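Long-range contacts in ankyrin repeat domain protein (Legionella pneumophila subsp. pneumophila, PDB 6MCA), which is a Legionella effector with ankyrin repeats and a cysteine protease-like region that interacts with the host LARP7 component of the 7SK snRNP complex: residues I417-A425 and K464-D474; K157-D168 and E180-F190. One frame throughout, in Å; residues are numbered along the deposited sequence.

Interaction 1: residues I417-A425 and K464-D474; sequences ILFQACDHA and KGNNLLKILDD
Between the helices the backbones come nearest at Phe419 and Leu468, where the last turn or so of helix 404-421 passes helix 463-474, the segment axes 9.4 Å apart at closest and their directions 122° apart; the chain then runs on through Cys422 and brings His424 closer still to Ile471. Asn467 carries the polar part of the contact. Its CG lies opposite the backbone N (chi1 173°), which carries the amide across to the loop, where it grips the backbone twice: ND2 donates to Cys422 O at 2.7 Å, with that oxygen tilted out of the amide plane, while OD1 takes the N-H of His424 at 2.8 Å on a lone pair in its carbonyl plane. With both ends engaged, the amide is fixed in rotation. A water accepts from Asn467 ND2 and donates to Phe419 O and Lys464 O, so it ties both backbones to the same side chain. The end of helix 404-421 and the loop after it pack on helix 463-474 in a helical C-terminal region whose helices 427-440 and 447-458 close over Leu418, Leu468 and Ile471. Leu418 CD1 reaches Ile471 CG2 at 4.1 Å, the two side chains lying alongside each other and running opposite ways. At the other end the Phe419 ring takes Leu468 CD2 at its edge, and its CZ rests 3.6 Å from Lys464 CB; Tyr452 and Tyr456 also meet this ring. Lys464 bends at its last torsion, and NZ makes a weak hydrogen bond to Gln420 O. On the loop side, Ile471 CD1 nestles against Cys422 CB at 3.8 Å, and His424 lays one ring face over the aliphatic chain of Lys470, whose CD sits 3.6 Å from the ring centroid in a CH-pi contact.

Interaction 2: residues K157-D168 and E180-F190; sequences KLIGHRFELQGD and ELDYEGFILEF
Lys157 coils back toward residues 181-190 through three successive turns near -65° (chi1 to chi3), and Tyr183, its CG opposite the carbonyl carbon (chi1 -82°), swings its ring against Gly160 and Leu165. The bends in Lys157 carry its CD past Leu181 and deliver NZ to the turn after strand 178-182. There NZ donates to Asp182 O at 3.0 Å, almost in line with that carbonyl, and to Gly185 O in a bond modelled as very short, its exact length doubtful; a water that also bridges Lys157 O and Tyr183 O accepts from it. Further back, Lys157 CB packs 3.5 Å from Phe190 CZ. The Tyr183 ring has Leu165 CD1 over one face, 3.9 Å from its centroid, and Gln166 O in plane at its edge. It also lies close against the bare backbone of Gly160, with Tyr183 CD1 3.5 Å from Gly160 CA. Helix 147-162 ends in a Schellman motif at Glu164, and the chain turns from there into the beta hairpin of strands 168-172 and 178-182. Tyr183 N bonds to Gly167 O where the strands part, and Gly167 N meets Glu184 OE2 at 2.9 Å in a nearly straight bond (168°) from above the carboxylate plane. Asp182 OD1 accepts from Glu184 N, an Asx turn. A second water joins His161 NE2 to Ile187 N. The bonds of Lys157 join the turn 182-185 to helix 147-162, and Asp182 O and the water would help offset the cost of burying the ammonium charge.

In the fold
Interaction 2 comes first along the chain and lies near the middle of the molecule, about 9 Å from its centre, whereas interaction 1 sits far out in the C-terminal helices, about 29 Å from it. Their centres are about 21 Å apart, yet they touch. Gln420 OE1 probably accepts a hydrogen bond from Gln166 N at 2.9 Å, Ile417 CD1 packs on Ile159 CG2 at 3.6 Å, and Ala421 CB lies 3.8 Å from Phe163 O. Helix 404-421 is therefore shared: one side meets helix 147-162 and the turn after it, another meets helix 463-474. A bound tartrate, probably from the crystallisation liquor, lies about 5 Å from the Phe190 side chain of interaction 2.

Interaction 1: residues I417-A425 and K464-D474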
loop_
_atom_site.group_PDB
_atom_site.type_symbol
_atom_site.label_atom_id
_atom_site.label_comp_id
_atom_site.label_asym_id
_atom_site.label_seq_id
_atom_site.Cartn_x
_atom_site.Cartn_y
_atom_site.Cartn_z
ATOM N N ILE A 417 -9.719 16.513 3.164
ATOM C CA ILE A 417 -10.090 15.925 4.453
ATOM C C ILE A 417 -11.275 16.672 5.051
ATOM O O ILE A 417 -12.299 16.075 5.406
ATOM C CB ILE A 417 -8.892 15.931 5.419
ATOM C CG1 ILE A 417 -7.740 15.087 4.873
ATOM C CG2 ILE A 417 -9.317 15.436 6.796
ATOM C CD1 ILE A 417 -6.548 15.027 5.806
ATOM N N LEU A 418 -11.151 17.998 5.149
ATOM C CA LEU A 418 -12.175 18.811 5.800
ATOM C C LEU A 418 -13.527 18.667 5.110
ATOM O O LEU A 418 -14.557 18.488 5.770
ATOM C CB LEU A 418 -11.735 20.276 5.819
ATOM C CG LEU A 418 -12.768 21.317 6.257
ATOM C CD1 LEU A 418 -13.203 21.081 7.695
ATOM C CD2 LEU A 418 -12.213 22.723 6.080
ATOM N N PHE A 419 -13.543 18.734 3.778
ATOM C CA PHE A 419 -14.815 18.734 3.065
ATOM C C PHE A 419 -15.454 17.351 3.049
ATOM O O PHE A 419 -16.667 17.224 3.250
ATOM C CB PHE A 419 -14.621 19.248 1.639
ATOM C CG PHE A 419 -15.909 19.468 0.894
ATOM C CD1 PHE A 419 -16.721 20.551 1.190
ATOM C CD2 PHE A 419 -16.305 18.592 -0.104
ATOM C CE1 PHE A 419 -17.905 20.755 0.507
ATOM C CE2 PHE A 419 -17.488 18.792 -0.791
ATOM C CZ PHE A 419 -18.289 19.875 -0.485
ATOM N N GLN A 420 -14.663 16.300 2.822
ATOM C CA GLN A 420 -15.244 14.982 2.603
ATOM C C GLN A 420 -15.451 14.181 3.881
ATOM O O GLN A 420 -16.420 13.417 3.964
ATOM C CB GLN A 420 -14.366 14.171 1.645
ATOM C CG GLN A 420 -14.140 14.824 0.290
ATOM C CD GLN A 420 -13.553 13.863 -0.727
ATOM O OE1 GLN A 420 -13.904 12.683 -0.757
ATOM N NE2 GLN A 420 -12.652 14.364 -1.564
ATOM N N ALA A 421 -14.581 14.325 4.882
ATOM C CA ALA A 421 -14.531 13.371 5.982
ATOM C C ALA A 421 -14.965 13.932 7.329
ATOM O O ALA A 421 -15.011 13.176 8.305
ATOM C CB ALA A 421 -13.114 12.797 6.106
ATOM N N CYS A 422 -15.289 15.218 7.421
ATOM C CA CYS A 422 -15.616 15.848 8.696
ATOM C C CYS A 422 -17.104 16.172 8.750
ATOM O O CYS A 422 -17.605 16.949 7.930
ATOM C CB CYS A 422 -14.782 17.112 8.911
ATOM S SG CYS A 422 -13.021 16.803 9.188
ATOM N N ASP A 423 -17.801 15.581 9.718
ATOM C CA ASP A 423 -19.203 15.874 9.979
ATOM C C ASP A 423 -19.312 16.845 11.149
ATOM O O ASP A 423 -18.619 16.694 12.160
ATOM C CB ASP A 423 -19.987 14.597 10.285
ATOM C CG ASP A 423 -19.900 13.576 9.166
ATOM O OD1 ASP A 423 -19.685 13.979 8.003
ATOM O OD2 ASP A 423 -20.051 12.367 9.450
ATOM N N HIS A 424 -20.194 17.837 11.009
ATOM C CA HIS A 424 -20.304 18.901 12.000
ATOM C C HIS A 424 -20.853 18.424 13.340
ATOM O O HIS A 424 -20.786 19.178 14.316
ATOM C CB HIS A 424 -21.181 20.031 11.458
ATOM C CG HIS A 424 -22.630 19.899 11.812
ATOM N ND1 HIS A 424 -23.481 19.040 11.152
ATOM C CD2 HIS A 424 -23.377 20.519 12.756
ATOM C CE1 HIS A 424 -24.691 19.134 11.675
ATOM N NE2 HIS A 424 -24.655 20.026 12.650
ATOM N N ALA A 425 -21.387 17.207 13.415
ATOM C CA ALA A 425 -21.938 16.673 14.653
ATOM C C ALA A 425 -20.954 15.795 15.414
ATOM O O ALA A 425 -21.307 15.267 16.473
ATOM C CB ALA A 425 -23.217 15.881 14.363
ATOM N N LYS A 464 -22.958 18.373 1.591
ATOM C CA LYS A 464 -21.636 18.572 2.169
ATOM C C LYS A 464 -21.263 20.047 2.234
ATOM O O LYS A 464 -20.531 20.454 3.139
ATOM C CB LYS A 464 -20.599 17.776 1.380
ATOM C CG LYS A 464 -20.766 16.272 1.531
ATOM C CD LYS A 464 -19.580 15.512 0.966
ATOM C CE LYS A 464 -19.667 14.035 1.314
ATOM N NZ LYS A 464 -19.688 13.815 2.787
ATOM N N GLY A 465 -21.764 20.866 1.307
ATOM C CA GLY A 465 -21.579 22.303 1.441
ATOM C C GLY A 465 -22.292 22.862 2.658
ATOM O O GLY A 465 -21.767 23.737 3.355
ATOM N N ASN A 466 -23.498 22.361 2.933
ATOM C CA ASN A 466 -24.208 22.732 4.152
ATOM C C ASN A 466 -23.424 22.308 5.389
ATOM O O ASN A 466 -23.299 23.073 6.357
ATOM C CB ASN A 466 -25.601 22.098 4.151
ATOM C CG ASN A 466 -26.569 22.810 5.071
ATOM O OD1 ASN A 466 -27.111 22.213 6.000
ATOM N ND2 ASN A 466 -26.800 24.092 4.812
ATOM N N ASN A 467 -22.888 21.084 5.374
ATOM C CA ASN A 467 -22.073 20.620 6.493
ATOM C C ASN A 467 -20.832 21.487 6.669
ATOM O O ASN A 467 -20.413 21.765 7.798
ATOM C CB ASN A 467 -21.686 19.155 6.288
ATOM C CG ASN A 467 -20.701 18.662 7.330
ATOM O OD1 ASN A 467 -21.090 18.233 8.417
ATOM N ND2 ASN A 467 -19.415 18.710 6.998
ATOM N N LEU A 468 -20.236 21.932 5.559
ATOM C CA LEU A 468 -19.062 22.797 5.632
ATOM C C LEU A 468 -19.411 24.154 6.227
ATOM O O LEU A 468 -18.649 24.696 7.036
ATOM C CB LEU A 468 -18.448 22.962 4.242
ATOM C CG LEU A 468 -17.407 24.072 4.079
ATOM C CD1 LEU A 468 -16.127 23.728 4.826
ATOM C CD2 LEU A 468 -17.123 24.334 2.608
ATOM N N LEU A 469 -20.549 24.727 5.828
ATOM C CA LEU A 469 -20.994 25.983 6.427
ATOM C C LEU A 469 -21.213 25.823 7.927
ATOM O O LEU A 469 -20.797 26.673 8.727
ATOM C CB LEU A 469 -22.272 26.466 5.742
ATOM C CG LEU A 469 -22.123 26.978 4.309
ATOM C CD1 LEU A 469 -23.487 27.204 3.677
ATOM C CD2 LEU A 469 -21.307 28.259 4.293
ATOM N N LYS A 470 -21.869 24.730 8.325
ATOM C CA LYS A 470 -22.067 24.463 9.745
ATOM C C LYS A 470 -20.734 24.372 10.477
ATOM O O LYS A 470 -20.547 24.995 11.529
ATOM C CB LYS A 470 -22.876 23.178 9.933
ATOM C CG LYS A 470 -24.303 23.259 9.413
ATOM C CD LYS A 470 -25.256 22.466 10.294
ATOM C CE LYS A 470 -26.094 21.501 9.472
ATOM N NZ LYS A 470 -26.900 22.205 8.438
ATOM N N ILE A 471 -19.787 23.608 9.924
ATOM C CA ILE A 471 -18.474 23.453 10.548
ATOM C C ILE A 471 -17.793 24.805 10.704
ATOM O O ILE A 471 -17.237 25.125 11.761
ATOM C CB ILE A 471 -17.604 22.479 9.731
ATOM C CG1 ILE A 471 -18.065 21.036 9.943
ATOM C CG2 ILE A 471 -16.134 22.629 10.099
ATOM C CD1 ILE A 471 -17.228 20.018 9.201
ATOM N N LEU A 472 -17.825 25.621 9.645
ATOM C CA LEU A 472 -17.209 26.942 9.709
ATOM C C LEU A 472 -17.841 27.792 10.802
ATOM O O LEU A 472 -17.145 28.547 11.490
ATOM C CB LEU A 472 -17.322 27.642 8.354
ATOM C CG LEU A 472 -16.451 27.109 7.215
ATOM C CD1 LEU A 472 -16.661 27.930 5.952
ATOM C CD2 LEU A 472 -14.986 27.099 7.617
ATOM N N ASP A 473 -19.157 27.677 10.985
ATOM C CA ASP A 473 -19.805 28.476 12.022
ATOM C C ASP A 473 -19.461 27.970 13.419
ATOM O O ASP A 473 -19.272 28.770 14.342
ATOM C CB ASP A 473 -21.318 28.500 11.815
ATOM C CG ASP A 473 -21.961 29.741 12.406
ATOM O OD1 ASP A 473 -21.691 30.851 11.897
ATOM O OD2 ASP A 473 -22.730 29.610 13.381
ATOM N N ASP A 474 -19.374 26.648 13.601
ATOM C CA ASP A 474 -19.014 26.112 14.911
ATOM C C ASP A 474 -17.571 26.407 15.297
ATOM O O ASP A 474 -17.212 26.223 16.464
ATOM C CB ASP A 474 -19.249 24.599 14.976
ATOM C CG ASP A 474 -20.511 24.168 14.257
ATOM O OD1 ASP A 474 -20.480 23.124 13.571
ATOM O OD2 ASP A 474 -21.533 24.877 14.370
HETATM O O HOH W 1 -18.535 18.927 4.693
#

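Interaction 2: residues K157-D168 and E180-F190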
loop_
_atom_site.group_PDB
_atom_site.type_symbol
_atom_site.label_atom_id
_atom_site.label_comp_id
_atom_site.label_asym_id
_atom_site.label_seq_id
_atom_site.Cartn_x
_atom_site.Cartn_y
_atom_site.Cartn_z
ATOM N N LYS A 157 -1.330 8.938 0.101
ATOM C CA LYS A 157 -2.033 7.667 -0.045
ATOM C C LYS A 157 -2.655 7.228 1.274
ATOM O O LYS A 157 -3.818 6.797 1.311
ATOM C CB LYS A 157 -1.075 6.596 -0.568
ATOM C CG LYS A 157 -0.657 6.781 -2.017
ATOM C CD LYS A 157 -1.836 6.627 -2.961
ATOM C CE LYS A 157 -2.428 5.229 -2.885
ATOM N NZ LYS A 157 -3.709 5.136 -3.637
ATOM N N LEU A 158 -1.901 7.343 2.372
ATOM C CA LEU A 158 -2.418 6.932 3.672
ATOM C C LEU A 158 -3.617 7.777 4.081
ATOM O O LEU A 158 -4.579 7.260 4.658
ATOM C CB LEU A 158 -1.311 7.019 4.724
ATOM C CG LEU A 158 -1.663 6.529 6.129
ATOM C CD1 LEU A 158 -2.083 5.068 6.095
ATOM C CD2 LEU A 158 -0.490 6.730 7.073
ATOM N N ILE A 159 -3.586 9.076 3.782
ATOM C CA ILE A 159 -4.711 9.938 4.126
ATOM C C ILE A 159 -5.923 9.607 3.265
ATOM O O ILE A 159 -7.051 9.522 3.768
ATOM C CB ILE A 159 -4.308 11.418 3.999
ATOM C CG1 ILE A 159 -3.613 11.884 5.279
ATOM C CG2 ILE A 159 -5.521 12.285 3.695
ATOM C CD1 ILE A 159 -3.189 13.325 5.247
ATOM N N GLY A 160 -5.714 9.408 1.961
ATOM C CA GLY A 160 -6.824 9.049 1.096
ATOM C C GLY A 160 -7.487 7.749 1.506
ATOM O O GLY A 160 -8.703 7.592 1.374
ATOM N N HIS A 161 -6.700 6.803 2.020
ATOM C CA HIS A 161 -7.280 5.532 2.447
ATOM C C HIS A 161 -7.953 5.646 3.813
ATOM O O HIS A 161 -9.096 5.210 3.986
ATOM C CB HIS A 161 -6.205 4.446 2.463
ATOM C CG HIS A 161 -5.813 3.967 1.100
ATOM N ND1 HIS A 161 -6.735 3.708 0.108
ATOM C CD2 HIS A 161 -4.598 3.699 0.564
ATOM C CE1 HIS A 161 -6.106 3.302 -0.980
ATOM N NE2 HIS A 161 -4.809 3.288 -0.730
ATOM N N ARG A 162 -7.259 6.231 4.796
ATOM C CA ARG A 162 -7.794 6.292 6.154
ATOM C C ARG A 162 -9.052 7.147 6.222
ATOM O O ARG A 162 -10.009 6.802 6.926
ATOM C CB ARG A 162 -6.735 6.837 7.112
ATOM C CG ARG A 162 -5.568 5.903 7.359
ATOM C CD ARG A 162 -5.965 4.721 8.224
ATOM N NE ARG A 162 -4.796 3.949 8.634
ATOM C CZ ARG A 162 -4.821 2.653 8.926
ATOM N NH1 ARG A 162 -5.959 1.975 8.855
ATOM N NH2 ARG A 162 -3.705 2.034 9.286
ATOM N N PHE A 163 -9.069 8.269 5.507
ATOM C CA PHE A 163 -10.214 9.168 5.505
ATOM C C PHE A 163 -11.205 8.864 4.390
ATOM O O PHE A 163 -12.195 9.591 4.249
ATOM C CB PHE A 163 -9.740 10.622 5.402
ATOM C CG PHE A 163 -9.081 11.132 6.653
ATOM C CD1 PHE A 163 -9.842 11.586 7.718
ATOM C CD2 PHE A 163 -7.701 11.149 6.769
ATOM C CE1 PHE A 163 -9.240 12.052 8.873
ATOM C CE2 PHE A 163 -7.092 11.614 7.922
ATOM C CZ PHE A 163 -7.863 12.067 8.974
ATOM N N GLU A 164 -10.961 7.813 3.602
ATOM C CA GLU A 164 -11.880 7.367 2.551
ATOM C C GLU A 164 -12.191 8.488 1.562
ATOM O O GLU A 164 -13.341 8.703 1.177
ATOM C CB GLU A 164 -13.168 6.800 3.150
ATOM C CG GLU A 164 -12.961 5.553 3.995
ATOM C CD GLU A 164 -14.264 4.978 4.514
ATOM O OE1 GLU A 164 -14.258 4.388 5.615
ATOM O OE2 GLU A 164 -15.293 5.116 3.821
ATOM N N LEU A 165 -11.154 9.208 1.142
ATOM C CA LEU A 165 -11.329 10.310 0.210
ATOM C C LEU A 165 -11.557 9.791 -1.204
ATOM O O LEU A 165 -11.018 8.756 -1.606
ATOM C CB LEU A 165 -10.111 11.234 0.236
ATOM C CG LEU A 165 -9.737 11.816 1.600
ATOM C CD1 LEU A 165 -8.520 12.721 1.482
ATOM C CD2 LEU A 165 -10.914 12.567 2.199
ATOM N N GLN A 166 -12.366 10.526 -1.960
ATOM C CA GLN A 166 -12.656 10.209 -3.348
ATOM C C GLN A 166 -11.984 11.221 -4.266
ATOM O O GLN A 166 -11.758 12.374 -3.887
ATOM C CB GLN A 166 -14.167 10.194 -3.609
ATOM C CG GLN A 166 -14.927 9.139 -2.822
ATOM C CD GLN A 166 -16.356 8.971 -3.304
ATOM O OE1 GLN A 166 -16.863 9.790 -4.071
ATOM N NE2 GLN A 166 -17.011 7.907 -2.855
ATOM N N GLY A 167 -11.666 10.780 -5.475
ATOM C CA GLY A 167 -11.068 11.656 -6.463
ATOM C C GLY A 167 -9.552 11.607 -6.453
ATOM O O GLY A 167 -8.921 10.676 -5.946
ATOM N N ASP A 168 -8.963 12.646 -7.034
ATOM C CA ASP A 168 -7.521 12.765 -7.172
ATOM C C ASP A 168 -6.997 13.916 -6.325
ATOM O O ASP A 168 -7.756 14.710 -5.762
ATOM C CB ASP A 168 -7.129 12.980 -8.640
ATOM C CG ASP A 168 -7.628 11.874 -9.548
ATOM O OD1 ASP A 168 -7.489 10.690 -9.177
ATOM O OD2 ASP A 168 -8.157 12.192 -10.634
ATOM N N GLU A 180 -0.468 13.713 -10.620
ATOM C CA GLU A 180 -1.738 13.277 -10.063
ATOM C C GLU A 180 -1.563 12.011 -9.235
ATOM O O GLU A 180 -0.733 11.149 -9.538
ATOM C CB GLU A 180 -2.759 13.035 -11.175
ATOM C CG GLU A 180 -3.533 14.278 -11.588
ATOM C CD GLU A 180 -4.981 13.978 -11.927
ATOM O OE1 GLU A 180 -5.344 12.785 -11.994
ATOM O OE2 GLU A 180 -5.755 14.938 -12.127
ATOM N N LEU A 181 -2.369 11.905 -8.182
ATOM C CA LEU A 181 -2.379 10.762 -7.284
ATOM C C LEU A 181 -3.829 10.398 -7.022
ATOM O O LEU A 181 -4.637 11.267 -6.670
ATOM C CB LEU A 181 -1.652 11.083 -5.969
ATOM C CG LEU A 181 -1.662 10.050 -4.839
ATOM C CD1 LEU A 181 -0.326 10.056 -4.122
ATOM C CD2 LEU A 181 -2.788 10.315 -3.847
ATOM N N ASP A 182 -4.153 9.120 -7.197
ATOM C CA ASP A 182 -5.520 8.630 -7.065
ATOM C C ASP A 182 -5.755 8.214 -5.616
ATOM O O ASP A 182 -5.141 7.258 -5.129
ATOM C CB ASP A 182 -5.759 7.466 -8.024
ATOM C CG ASP A 182 -7.200 6.997 -8.028
ATOM O OD1 ASP A 182 -8.064 7.701 -7.465
ATOM O OD2 ASP A 182 -7.468 5.918 -8.600
ATOM N N TYR A 183 -6.646 8.937 -4.930
ATOM C CA TYR A 183 -6.996 8.585 -3.557
ATOM C C TYR A 183 -7.566 7.177 -3.462
ATOM O O TYR A 183 -7.379 6.497 -2.447
ATOM C CB TYR A 183 -8.014 9.585 -3.001
ATOM C CG TYR A 183 -7.430 10.873 -2.465
ATOM C CD1 TYR A 183 -6.202 10.891 -1.819
ATOM C CD2 TYR A 183 -8.121 12.071 -2.595
ATOM C CE1 TYR A 183 -5.675 12.070 -1.322
ATOM C CE2 TYR A 183 -7.602 13.252 -2.104
ATOM C CZ TYR A 183 -6.380 13.247 -1.468
ATOM O OH TYR A 183 -5.863 14.423 -0.978
ATOM N N GLU A 184 -8.262 6.724 -4.504
ATOM C CA GLU A 184 -8.996 5.467 -4.469
ATOM C C GLU A 184 -8.219 4.294 -5.052
ATOM O O GLU A 184 -8.682 3.154 -4.944
ATOM C CB GLU A 184 -10.325 5.622 -5.218
ATOM C CG GLU A 184 -11.060 6.913 -4.890
ATOM C CD GLU A 184 -12.274 7.140 -5.770
ATOM O OE1 GLU A 184 -13.226 6.336 -5.693
ATOM O OE2 GLU A 184 -12.275 8.124 -6.541
ATOM N N GLY A 185 -7.061 4.537 -5.661
ATOM C CA GLY A 185 -6.286 3.448 -6.231
ATOM C C GLY A 185 -5.668 2.592 -5.140
ATOM O O GLY A 185 -5.030 3.107 -4.213
ATOM N N PHE A 186 -5.855 1.280 -5.243
ATOM C CA PHE A 186 -5.340 0.337 -4.260
ATOM C C PHE A 186 -4.079 -0.330 -4.792
ATOM O O PHE A 186 -4.056 -0.810 -5.930
ATOM C CB PHE A 186 -6.388 -0.723 -3.913
ATOM C CG PHE A 186 -5.900 -1.761 -2.943
ATOM C CD1 PHE A 186 -5.867 -1.497 -1.584
ATOM C CD2 PHE A 186 -5.469 -2.999 -3.391
ATOM C CE1 PHE A 186 -5.416 -2.450 -0.688
ATOM C CE2 PHE A 186 -5.016 -3.956 -2.501
ATOM C CZ PHE A 186 -4.990 -3.681 -1.147
ATOM N N ILE A 187 -3.035 -0.355 -3.965
ATOM C CA ILE A 187 -1.775 -1.018 -4.283
ATOM C C ILE A 187 -1.471 -1.988 -3.150
ATOM O O ILE A 187 -1.329 -1.570 -1.995
ATOM C CB ILE A 187 -0.624 -0.016 -4.470
ATOM C CG1 ILE A 187 -1.036 1.093 -5.442
ATOM C CG2 ILE A 187 0.624 -0.727 -4.966
ATOM C CD1 ILE A 187 -0.102 2.281 -5.449
ATOM N N LEU A 188 -1.359 -3.277 -3.481
ATOM C CA LEU A 188 -1.333 -4.313 -2.451
ATOM C C LEU A 188 -0.028 -4.296 -1.662
ATOM O O LEU A 188 -0.041 -4.255 -0.426
ATOM C CB LEU A 188 -1.564 -5.684 -3.086
ATOM C CG LEU A 188 -1.647 -6.867 -2.121
ATOM C CD1 LEU A 188 -2.757 -6.653 -1.105
ATOM C CD2 LEU A 188 -1.858 -8.165 -2.884
ATOM N N GLU A 189 1.112 -4.354 -2.357
ATOM C CA GLU A 189 2.399 -4.374 -1.666
ATOM C C GLU A 189 2.617 -3.092 -0.874
ATOM O O GLU A 189 3.098 -3.125 0.270
ATOM C CB GLU A 189 3.528 -4.584 -2.675
ATOM C CG GLU A 189 3.304 -5.761 -3.614
ATOM C CD GLU A 189 4.543 -6.117 -4.414
ATOM O OE1 GLU A 189 5.539 -6.561 -3.806
ATOM O OE2 GLU A 189 4.519 -5.954 -5.652
ATOM N N PHE A 190 2.267 -1.950 -1.471
ATOM C CA PHE A 190 2.308 -0.686 -0.748
ATOM C C PHE A 190 1.442 -0.744 0.502
ATOM O O PHE A 190 1.849 -0.268 1.567
ATOM C CB PHE A 190 1.854 0.454 -1.664
ATOM C CG PHE A 190 1.653 1.764 -0.954
ATOM C CD1 PHE A 190 2.726 2.605 -0.709
ATOM C CD2 PHE A 190 0.390 2.158 -0.540
ATOM C CE1 PHE A 190 2.546 3.813 -0.061
ATOM C CE2 PHE A 190 0.204 3.362 0.112
ATOM C CZ PHE A 190 1.284 4.192 0.350
HETATM O O HOH W 2 -4.956 6.684 -1.251
HETATM O O HOH W 3 -3.010 1.458 -1.583
#